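Local coordinates for RctB replication initiator protein (Vibrio cholerae, PDB 5UBE) that initiates replication of the second chromosome of the cholera pathogen, its N-terminal helix-turn-helix domain probably taking part in DNA binding, at residues 25-28 / 29-32; 32-35 / 36-39. All blocks are in the same frame, centred on the assembly; numbering follows the deposited sequence.

Contact 1. Residues 25-28 / 29-32; sequences EAAI and DWIE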
loop_
_atom_site.group_PDB
_atom_site.type_symbol
_atom_site.label_atom_id
_atom_site.label_comp_id
_atom_site.label_asym_id
_atom_site.label_seq_id
_atom_site.Cartn_x
_atom_site.Cartn_y
_atom_site.Cartn_z
ATOM N N GLU A 25 -1.702 12.106 1.060
ATOM C CA GLU A 25 -0.888 13.106 0.380
ATOM C C GLU A 25 0.386 13.438 1.142
ATOM O O GLU A 25 1.381 13.836 0.522
ATOM C CB GLU A 25 -1.713 14.365 0.139
ATOM C CG GLU A 25 -2.738 14.151 -0.955
ATOM C CD GLU A 25 -3.690 15.320 -1.086
ATOM O OE1 GLU A 25 -4.610 15.216 -1.910
ATOM O OE2 GLU A 25 -3.504 16.335 -0.369
ATOM N N ALA A 26 0.373 13.311 2.476
ATOM C CA ALA A 26 1.593 13.498 3.258
ATOM C C ALA A 26 2.667 12.493 2.863
ATOM O O ALA A 26 3.859 12.830 2.844
ATOM C CB ALA A 26 1.295 13.384 4.758
ATOM N N ALA A 27 2.262 11.258 2.536
ATOM C CA ALA A 27 3.218 10.224 2.158
ATOM C C ALA A 27 3.997 10.598 0.910
ATOM O O ALA A 27 5.083 10.057 0.681
ATOM C CB ALA A 27 2.494 8.890 1.948
ATOM N N ILE A 28 3.480 11.522 0.104
ATOM C CA ILE A 28 4.205 11.936 -1.093
ATOM C C ILE A 28 5.551 12.537 -0.708
ATOM O O ILE A 28 6.571 12.288 -1.362
ATOM C CB ILE A 28 3.348 12.916 -1.919
ATOM C CG1 ILE A 28 2.025 12.257 -2.315
ATOM C CG2 ILE A 28 4.099 13.386 -3.155
ATOM C CD1 ILE A 28 0.966 13.257 -2.812
ATOM N N ASP A 29 5.584 13.315 0.378
ATOM C CA ASP A 29 6.868 13.806 0.882
ATOM C C ASP A 29 7.641 12.725 1.635
ATOM O O ASP A 29 8.871 12.657 1.534
ATOM C CB ASP A 29 6.661 15.012 1.797
ATOM C CG ASP A 29 5.977 16.173 1.095
ATOM O OD1 ASP A 29 6.219 16.389 -0.114
ATOM O OD2 ASP A 29 5.197 16.875 1.767
ATOM N N TRP A 30 6.938 11.895 2.417
ATOM C CA TRP A 30 7.597 10.864 3.214
ATOM C C TRP A 30 8.428 9.936 2.343
ATOM O O TRP A 30 9.482 9.446 2.772
ATOM C CB TRP A 30 6.555 10.045 3.977
ATOM C CG TRP A 30 5.749 10.818 4.966
ATOM C CD1 TRP A 30 5.951 12.116 5.365
ATOM C CD2 TRP A 30 4.628 10.334 5.719
ATOM N NE1 TRP A 30 5.009 12.468 6.299
ATOM C CE2 TRP A 30 4.191 11.394 6.542
ATOM C CE3 TRP A 30 3.946 9.113 5.770
ATOM C CZ2 TRP A 30 3.095 11.273 7.404
ATOM C CZ3 TRP A 30 2.862 8.991 6.638
ATOM C CH2 TRP A 30 2.446 10.068 7.439
ATOM N N ILE A 31 7.946 9.657 1.132
ATOM C CA ILE A 31 8.579 8.655 0.270
ATOM C C ILE A 31 9.989 9.087 -0.105
ATOM O O ILE A 31 10.918 8.270 -0.121
ATOM C CB ILE A 31 7.699 8.397 -0.973
ATOM C CG1 ILE A 31 6.487 7.550 -0.590
ATOM C CG2 ILE A 31 8.498 7.735 -2.106
ATOM C CD1 ILE A 31 5.399 7.465 -1.690
ATOM N N GLU A 32 10.175 10.373 -0.409
ATOM C CA GLU A 32 11.528 10.884 -0.602
ATOM C C GLU A 32 12.339 10.817 0.683
ATOM O O GLU A 32 13.555 10.606 0.637
ATOM C CB GLU A 32 11.483 12.318 -1.133
ATOM C CG GLU A 32 10.696 12.432 -2.453
ATOM C CD GLU A 32 10.858 13.775 -3.151
ATOM O OE1 GLU A 32 11.142 14.784 -2.465
ATOM O OE2 GLU A 32 10.698 13.811 -4.393
#
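The first turns of helix 26-34, in the helix-turn-helix domain, bring Trp30 back over Ala26 and Ala27. The CG of Trp30 stands anti to its own carbonyl carbon (chi1 -63°), which swings the indole toward the preceding turn and lays one face over that backbone. Ala26 O sits on this face, offset toward the rim, with Trp30 CD1 at 3.4 Å from it. At the six-membered ring, Ala26 CB meets Trp30 CZ2 at 3.8 Å, and Ala27 CB lies 4.1 Å from Trp30 CE3, so both methyls border the benzene half of the indole. The carbonyl of Ala26 is also gripped from the backbone: Trp30 N donates to Ala26 O at 3.2 Å (161°), while Asp29 N adds a weak bond to the same oxygen. In the next i to i+4 step, Ile31 N reaches Ala27 O at 2.9 Å, and CG1 of Ile31 packs against that oxygen too. Earlier in the chain, Ser24 OG accepts a hydrogen bond from Ala27 N. Ala27 and Trp30 rest on Phe114 of strand 108-114, whereas Ile28 and Ile31 face helix 42-55, with Ile31 on Leu48, Asn49 and Ser52.

Contact 2. Residues 32-35 / 36-39; sequences EQYQ and HFKG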
loop_
_atom_site.group_PDB
_atom_site.type_symbol
_atom_site.label_atom_id
_atom_site.label_comp_id
_atom_site.label_asym_id
_atom_site.label_seq_id
_atom_site.Cartn_x
_atom_site.Cartn_y
_atom_site.Cartn_z
ATOM N N GLU A 32 10.175 10.373 -0.409
ATOM C CA GLU A 32 11.528 10.884 -0.602
ATOM C C GLU A 32 12.339 10.817 0.683
ATOM O O GLU A 32 13.555 10.606 0.637
ATOM C CB GLU A 32 11.483 12.318 -1.133
ATOM C CG GLU A 32 10.696 12.432 -2.453
ATOM C CD GLU A 32 10.858 13.775 -3.151
ATOM O OE1 GLU A 32 11.142 14.784 -2.465
ATOM O OE2 GLU A 32 10.698 13.811 -4.393
ATOM N N GLN A 33 11.692 10.978 1.839
ATOM C CA GLN A 33 12.439 10.900 3.090
ATOM C C GLN A 33 12.788 9.468 3.469
ATOM O O GLN A 33 13.823 9.248 4.105
ATOM C CB GLN A 33 11.659 11.559 4.228
ATOM C CG GLN A 33 11.584 13.066 4.128
ATOM C CD GLN A 33 10.783 13.660 5.260
ATOM O OE1 GLN A 33 9.616 13.335 5.427
ATOM N NE2 GLN A 33 11.416 14.511 6.068
ATOM N N TYR A 34 11.956 8.487 3.085
ATOM C CA TYR A 34 12.251 7.088 3.405
ATOM C C TYR A 34 13.599 6.653 2.847
ATOM O O TYR A 34 14.241 5.746 3.392
ATOM C CB TYR A 34 11.174 6.166 2.834
ATOM C CG TYR A 34 9.820 6.190 3.498
ATOM C CD1 TYR A 34 9.676 6.453 4.854
ATOM C CD2 TYR A 34 8.671 5.917 2.752
ATOM C CE1 TYR A 34 8.422 6.457 5.446
ATOM C CE2 TYR A 34 7.425 5.918 3.331
ATOM C CZ TYR A 34 7.304 6.179 4.675
ATOM O OH TYR A 34 6.042 6.166 5.219
ATOM N N GLN A 35 14.037 7.271 1.751
ATOM C CA GLN A 35 15.252 6.835 1.080
ATOM C C GLN A 35 16.512 7.118 1.881
ATOM O O GLN A 35 17.583 6.656 1.478
ATOM C CB GLN A 35 15.333 7.490 -0.297
ATOM C CG GLN A 35 14.244 6.999 -1.255
ATOM C CD GLN A 35 13.983 7.983 -2.366
ATOM O OE1 GLN A 35 12.834 8.199 -2.782
ATOM N NE2 GLN A 35 15.049 8.609 -2.847
ATOM N N HIS A 36 16.411 7.872 2.987
ATOM C CA HIS A 36 17.503 8.048 3.935
ATOM C C HIS A 36 17.662 6.860 4.871
ATOM O O HIS A 36 18.632 6.830 5.633
ATOM C CB HIS A 36 17.299 9.299 4.813
ATOM C CG HIS A 36 17.278 10.602 4.069
ATOM N ND1 HIS A 36 18.361 11.457 4.034
ATOM C CD2 HIS A 36 16.285 11.231 3.393
ATOM C CE1 HIS A 36 18.047 12.538 3.342
ATOM N NE2 HIS A 36 16.793 12.424 2.938
ATOM N N PHE A 37 16.743 5.896 4.855
ATOM C CA PHE A 37 16.726 4.839 5.859
ATOM C C PHE A 37 17.319 3.529 5.337
ATOM O O PHE A 37 17.161 3.172 4.163
ATOM C CB PHE A 37 15.300 4.622 6.368
ATOM C CG PHE A 37 14.729 5.829 7.068
ATOM C CD1 PHE A 37 15.490 6.530 7.993
ATOM C CD2 PHE A 37 13.460 6.295 6.774
ATOM C CE1 PHE A 37 14.979 7.654 8.630
ATOM C CE2 PHE A 37 12.943 7.422 7.412
ATOM C CZ PHE A 37 13.702 8.097 8.344
ATOM N N LYS A 38 17.993 2.804 6.227
ATOM C CA LYS A 38 18.628 1.555 5.833
ATOM C C LYS A 38 17.587 0.573 5.323
ATOM O O LYS A 38 16.480 0.484 5.864
ATOM C CB LYS A 38 19.379 0.932 7.006
ATOM C CG LYS A 38 20.649 1.654 7.393
ATOM C CD LYS A 38 21.248 1.018 8.644
ATOM C CE LYS A 38 22.485 1.765 9.115
ATOM N NZ LYS A 38 22.876 1.313 10.495
ATOM N N GLY A 39 17.955 -0.172 4.284
ATOM C CA GLY A 39 17.097 -1.187 3.723
ATOM C C GLY A 39 16.016 -0.677 2.797
ATOM O O GLY A 39 15.207 -1.483 2.325
#
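Phe37 folds back against Tyr34 where helix 26-34 runs out, its CD2 lying 4.2 Å from Tyr34 CD1, at the edge of the tyrosine ring and near its plane. With CG turned beside its backbone N (chi1 -63°), the phenyl swings back toward the helix; one face then lies over Gln33 O, and CD2 of Phe37 comes within 3.5 Å of Tyr34 O. His36 has the same first torsion, yet its imidazole turns back along the last helical turn and offers an edge: CD2 of His36 approaches Gln33 O to 3.2 Å, with that oxygen near the ring plane. Gln33 O is flanked by two aromatic rings while it accepts the His36 N-H at 3.1 Å (165°). Phe37 N bonds likewise to Tyr34 O at 2.9 Å, and in both cases the donor stands above the carbonyl plane. Tyr34 OH is hydrogen-bonded to Ile115 O, and the Tyr34 side chain touches Leu48, Leu93 and Leu120; Phe37 continues onto Pro117 and Ile121. With i to i+3 bonds replacing i to i+4 ones and a type I beta turn from Tyr34 to Phe37, this is a helix C-terminus unwinding through a tight turn into a loop.

In the fold
After strand 20-22 the chain enters helix 26-34, and the two contacts follow one another along it. Contact 1 lies in its early turns and contact 2 at its exit; they share Glu32, and their centres are 11 Å apart. Neither closes a long loop, and they neither nest nor cross: each joins residues a turn apart, with contact 2 starting where contact 1 ends. Together they carry the chain from the end of strand 20-22 into the loop leading to helix 42-55. That helix is touched from both contacts, while strand 108-114 packs against the first and helix 117-120 against the second, so one short helix and its exit turn touch the sheet, helix 42-55 and the last modelled helix.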